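Local coordinates for NOL1/NOP2/sun family protein (Enterococcus faecium, PDB 3M4X), which probably methylates cytosine in ribosomal RNA, as expected of an RsmF-like member of the NOL1/NOP2/sun family of RNA methyltransferases, at residues Pro63-Val75 with Glu87-Thr99. Residues are numbered along the deposited sequence; the frame is centred on the assembly and turned at random.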
loop_
_atom_site.group_PDB
_atom_site.type_symbol
_atom_site.label_atom_id
_atom_site.label_comp_id
_atom_site.label_asym_id
_atom_site.label_seq_id
_atom_site.Cartn_x
_atom_site.Cartn_y
_atom_site.Cartn_z
ATOM N N PRO A 63 12.071 3.690 16.674
ATOM C CA PRO A 63 11.898 2.854 15.483
ATOM C C PRO A 63 10.842 1.781 15.734
ATOM O O PRO A 63 10.710 1.323 16.869
ATOM C CB PRO A 63 13.271 2.202 15.318
ATOM C CG PRO A 63 13.816 2.150 16.745
ATOM C CD PRO A 63 13.349 3.441 17.367
ATOM N N ALA A 64 10.094 1.405 14.701
ATOM C CA ALA A 64 9.175 0.271 14.804
ATOM C C ALA A 64 9.924 -1.053 14.629
ATOM O O ALA A 64 10.918 -1.117 13.908
ATOM C CB ALA A 64 8.068 0.394 13.777
ATOM N N PRO A 65 9.430 -2.123 15.266
ATOM C CA PRO A 65 10.129 -3.415 15.282
ATOM C C PRO A 65 10.156 -4.131 13.934
ATOM O O PRO A 65 11.095 -4.880 13.669
ATOM C CB PRO A 65 9.303 -4.263 16.269
ATOM C CG PRO A 65 8.303 -3.351 16.873
ATOM C CD PRO A 65 8.130 -2.190 15.949
ATOM N N TYR A 66 9.143 -3.923 13.104
ATOM C CA TYR A 66 8.956 -4.789 11.945
ATOM C C TYR A 66 9.074 -4.109 10.577
ATOM O O TYR A 66 8.629 -4.668 9.585
ATOM C CB TYR A 66 7.610 -5.523 12.024
ATOM C CG TYR A 66 7.355 -6.221 13.343
ATOM C CD1 TYR A 66 6.255 -5.887 14.116
ATOM C CD2 TYR A 66 8.218 -7.196 13.822
ATOM C CE1 TYR A 66 6.015 -6.505 15.327
ATOM C CE2 TYR A 66 7.984 -7.821 15.043
ATOM C CZ TYR A 66 6.882 -7.466 15.786
ATOM O OH TYR A 66 6.618 -8.073 16.988
ATOM N N SER A 67 9.654 -2.914 10.520
ATOM C CA SER A 67 10.028 -2.334 9.228
ATOM C C SER A 67 11.183 -1.350 9.332
ATOM O O SER A 67 11.216 -0.519 10.222
ATOM C CB SER A 67 8.837 -1.646 8.544
ATOM O OG SER A 67 9.296 -0.694 7.590
ATOM N N ASN A 68 12.101 -1.458 8.379
ATOM C CA ASN A 68 13.227 -0.548 8.171
ATOM C C ASN A 68 12.877 0.935 8.136
ATOM O O ASN A 68 13.748 1.784 8.316
ATOM C CB ASN A 68 13.857 -0.876 6.813
ATOM C CG ASN A 68 15.255 -1.405 6.935
ATOM O OD1 ASN A 68 15.601 -2.407 6.317
ATOM N ND2 ASN A 68 16.076 -0.735 7.738
ATOM N N GLU A 69 11.614 1.242 7.862
ATOM C CA GLU A 69 11.187 2.625 7.634
ATOM C C GLU A 69 10.071 3.027 8.591
ATOM O O GLU A 69 9.388 4.030 8.387
ATOM C CB GLU A 69 10.740 2.773 6.176
ATOM C CG GLU A 69 11.792 2.240 5.187
ATOM C CD GLU A 69 11.195 1.621 3.928
ATOM O OE1 GLU A 69 9.959 1.424 3.862
ATOM O OE2 GLU A 69 11.974 1.325 2.998
ATOM N N GLY A 70 9.889 2.219 9.629
ATOM C CA GLY A 70 8.813 2.416 10.579
ATOM C C GLY A 70 9.245 3.113 11.863
ATOM O O GLY A 70 10.381 2.982 12.326
ATOM N N PHE A 71 8.301 3.850 12.431
ATOM C CA PHE A 71 8.461 4.565 13.682
ATOM C C PHE A 71 7.238 4.273 14.538
ATOM O O PHE A 71 6.137 4.089 14.017
ATOM C CB PHE A 71 8.501 6.078 13.432
ATOM C CG PHE A 71 9.774 6.564 12.808
ATOM C CD1 PHE A 71 9.755 7.202 11.579
ATOM C CD2 PHE A 71 10.987 6.394 13.454
ATOM C CE1 PHE A 71 10.925 7.662 11.003
ATOM C CE2 PHE A 71 12.164 6.851 12.885
ATOM C CZ PHE A 71 12.134 7.489 11.655
ATOM N N LEU A 72 7.416 4.264 15.851
ATOM C CA LEU A 72 6.272 4.182 16.746
ATOM C C LEU A 72 5.684 5.573 16.922
ATOM O O LEU A 72 6.403 6.535 17.218
ATOM C CB LEU A 72 6.678 3.613 18.102
ATOM C CG LEU A 72 7.150 2.161 18.052
ATOM C CD1 LEU A 72 7.351 1.633 19.476
ATOM C CD2 LEU A 72 6.160 1.294 17.284
ATOM N N GLY A 73 4.379 5.687 16.734
ATOM C CA GLY A 73 3.721 6.953 16.963
ATOM C C GLY A 73 2.530 7.181 16.062
ATOM O O GLY A 73 2.082 6.277 15.373
ATOM N N THR A 74 2.025 8.406 16.080
ATOM C CA THR A 74 0.827 8.770 15.352
ATOM C C THR A 74 1.141 9.875 14.344
ATOM O O THR A 74 2.148 10.575 14.470
ATOM C CB THR A 74 -0.257 9.276 16.319
ATOM O OG1 THR A 74 0.220 10.447 17.000
ATOM C CG2 THR A 74 -0.579 8.214 17.345
ATOM N N VAL A 75 0.268 10.027 13.354
ATOM C CA VAL A 75 0.447 11.016 12.299
ATOM C C VAL A 75 -0.560 12.158 12.398
ATOM O O VAL A 75 -1.752 11.925 12.591
ATOM C CB VAL A 75 0.278 10.372 10.915
ATOM C CG1 VAL A 75 0.096 11.440 9.847
ATOM C CG2 VAL A 75 1.457 9.468 10.597
ATOM N N GLU A 87 4.511 10.406 5.218
ATOM C CA GLU A 87 4.168 9.508 6.308
ATOM C C GLU A 87 2.946 8.719 5.945
ATOM O O GLU A 87 2.000 9.256 5.368
ATOM C CB GLU A 87 3.892 10.268 7.598
ATOM C CG GLU A 87 5.073 11.065 8.071
ATOM C CD GLU A 87 4.798 11.796 9.354
ATOM O OE1 GLU A 87 5.781 12.195 9.994
ATOM O OE2 GLU A 87 3.613 11.962 9.724
ATOM N N TYR A 88 2.991 7.435 6.274
ATOM C CA TYR A 88 1.844 6.556 6.134
ATOM C C TYR A 88 1.629 5.898 7.488
ATOM O O TYR A 88 2.525 5.222 8.001
ATOM C CB TYR A 88 2.102 5.481 5.071
ATOM C CG TYR A 88 0.835 4.871 4.542
ATOM C CD1 TYR A 88 0.261 5.345 3.371
ATOM C CD2 TYR A 88 0.190 3.836 5.225
ATOM C CE1 TYR A 88 -0.910 4.808 2.887
ATOM C CE2 TYR A 88 -0.986 3.291 4.742
ATOM C CZ TYR A 88 -1.530 3.787 3.574
ATOM O OH TYR A 88 -2.697 3.267 3.075
ATOM N N SER A 89 0.468 6.114 8.087
ATOM C CA SER A 89 0.194 5.468 9.369
ATOM C C SER A 89 -0.230 4.021 9.145
ATOM O O SER A 89 -1.038 3.726 8.270
ATOM C CB SER A 89 -0.832 6.245 10.203
ATOM O OG SER A 89 -2.057 6.386 9.517
ATOM N N GLN A 90 0.358 3.128 9.930
ATOM C CA GLN A 90 0.160 1.691 9.788
ATOM C C GLN A 90 0.468 1.047 11.132
ATOM O O GLN A 90 1.470 1.387 11.768
ATOM C CB GLN A 90 1.103 1.135 8.724
ATOM C CG GLN A 90 0.873 -0.324 8.422
ATOM C CD GLN A 90 1.837 -0.879 7.406
ATOM O OE1 GLN A 90 2.929 -0.340 7.201
ATOM N NE2 GLN A 90 1.444 -1.968 6.760
ATOM N N GLU A 91 -0.384 0.135 11.589
ATOM C CA GLU A 91 -0.158 -0.449 12.907
ATOM C C GLU A 91 1.067 -1.354 12.850
ATOM O O GLU A 91 1.310 -2.010 11.845
ATOM C CB GLU A 91 -1.401 -1.174 13.418
ATOM C CG GLU A 91 -1.485 -2.635 13.063
ATOM C CD GLU A 91 -0.947 -3.536 14.156
ATOM O OE1 GLU A 91 -0.444 -3.035 15.194
ATOM O OE2 GLU A 91 -1.037 -4.758 13.965
ATOM N N PRO A 92 1.878 -1.340 13.915
ATOM C CA PRO A 92 3.192 -1.995 13.964
ATOM C C PRO A 92 3.280 -3.458 13.537
ATOM O O PRO A 92 4.224 -3.798 12.820
ATOM C CB PRO A 92 3.609 -1.808 15.422
ATOM C CG PRO A 92 3.041 -0.465 15.742
ATOM C CD PRO A 92 1.704 -0.407 15.042
ATOM N N SER A 93 2.351 -4.311 13.944
ATOM C CA SER A 93 2.451 -5.702 13.520
ATOM C C SER A 93 2.049 -5.883 12.057
ATOM O O SER A 93 2.546 -6.775 11.373
ATOM C CB SER A 93 1.675 -6.649 14.451
ATOM O OG SER A 93 0.295 -6.693 14.148
ATOM N N ALA A 94 1.153 -5.032 11.580
ATOM C CA ALA A 94 0.744 -5.081 10.176
ATOM C C ALA A 94 1.940 -4.845 9.236
ATOM O O ALA A 94 1.983 -5.361 8.119
ATOM C CB ALA A 94 -0.366 -4.069 9.908
HETATM N N MSE A 95 2.922 -4.080 9.704
HETATM C CA MSE A 95 4.102 -3.792 8.886
HETATM C C MSE A 95 4.891 -5.051 8.556
HETATM O O MSE A 95 5.712 -5.053 7.634
HETATM C CB MSE A 95 5.019 -2.805 9.588
HETATM C CG MSE A 95 4.405 -1.444 9.857
HETATM SE SE MSE A 95 5.791 -0.299 10.641
HETATM C CE MSE A 95 4.672 1.217 11.168
ATOM N N ILE A 96 4.660 -6.115 9.318
ATOM C CA ILE A 96 5.421 -7.348 9.132
ATOM C C ILE A 96 5.141 -7.939 7.756
ATOM O O ILE A 96 5.998 -8.572 7.152
ATOM C CB ILE A 96 5.088 -8.402 10.215
ATOM C CG1 ILE A 96 6.131 -9.517 10.214
ATOM C CG2 ILE A 96 3.696 -8.995 9.992
ATOM C CD1 ILE A 96 7.525 -9.032 10.411
ATOM N N VAL A 97 3.933 -7.713 7.262
ATOM C CA VAL A 97 3.494 -8.347 6.033
ATOM C C VAL A 97 4.288 -7.814 4.845
ATOM O O VAL A 97 4.882 -8.587 4.090
ATOM C CB VAL A 97 1.986 -8.127 5.836
ATOM C CG1 VAL A 97 1.533 -8.700 4.525
ATOM C CG2 VAL A 97 1.228 -8.752 6.996
ATOM N N GLY A 98 4.323 -6.489 4.706
ATOM C CA GLY A 98 5.102 -5.846 3.664
ATOM C C GLY A 98 6.575 -6.157 3.773
ATOM O O GLY A 98 7.276 -6.316 2.774
ATOM N N THR A 99 7.061 -6.269 4.995
ATOM C CA THR A 99 8.471 -6.576 5.181
ATOM C C THR A 99 8.781 -8.009 4.737
ATOM O O THR A 99 9.768 -8.246 4.042
ATOM C CB THR A 99 8.896 -6.326 6.626
ATOM O OG1 THR A 99 8.777 -4.925 6.897
ATOM C CG2 THR A 99 10.335 -6.770 6.854
HETATM O O HOH W 1 6.504 -2.325 13.186
#
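The junction between a small antiparallel sheet and helix 95-101 illustrates how a loop can be seated against a helix, here with Y66 and T99 as the polar join. The T99 hydroxyl donates to Y66 O at 2.7 Å, in the carbonyl plane with a C=O...OG1 angle of 146°. One turn earlier, the selenomethionine M95, extended beyond CG, lays SE against A64 CB and S67 CB, 3.9 Å from each. S67 OG accepts from E69 N, an ST turn within the type I turn S67-G70. Strands 70-72 and 88-89 each pair with strand 39-41 rather than with each other, consistent with an RsmF-type N-terminal domain joined to a Rossmann-like methyltransferase fold. With CG anti to its carbonyl carbon (chi1 -50°), Y66 brings its ring edge to P92 O, 3.2 Å from CD1; P65 CB sits over one face, I96 CD1 approaches obliquely, and the phenol OH bonds to Q291 O. A water accepts from Y66 N and donates to P92 O, bridging the backbones. L72 CD2 touches P92 CG at 3.9 Å, the side chains crossing at about a right angle, while V75 CG2 lies 3.4 Å from E87 OE2, those two side chains running antiparallel beside F40.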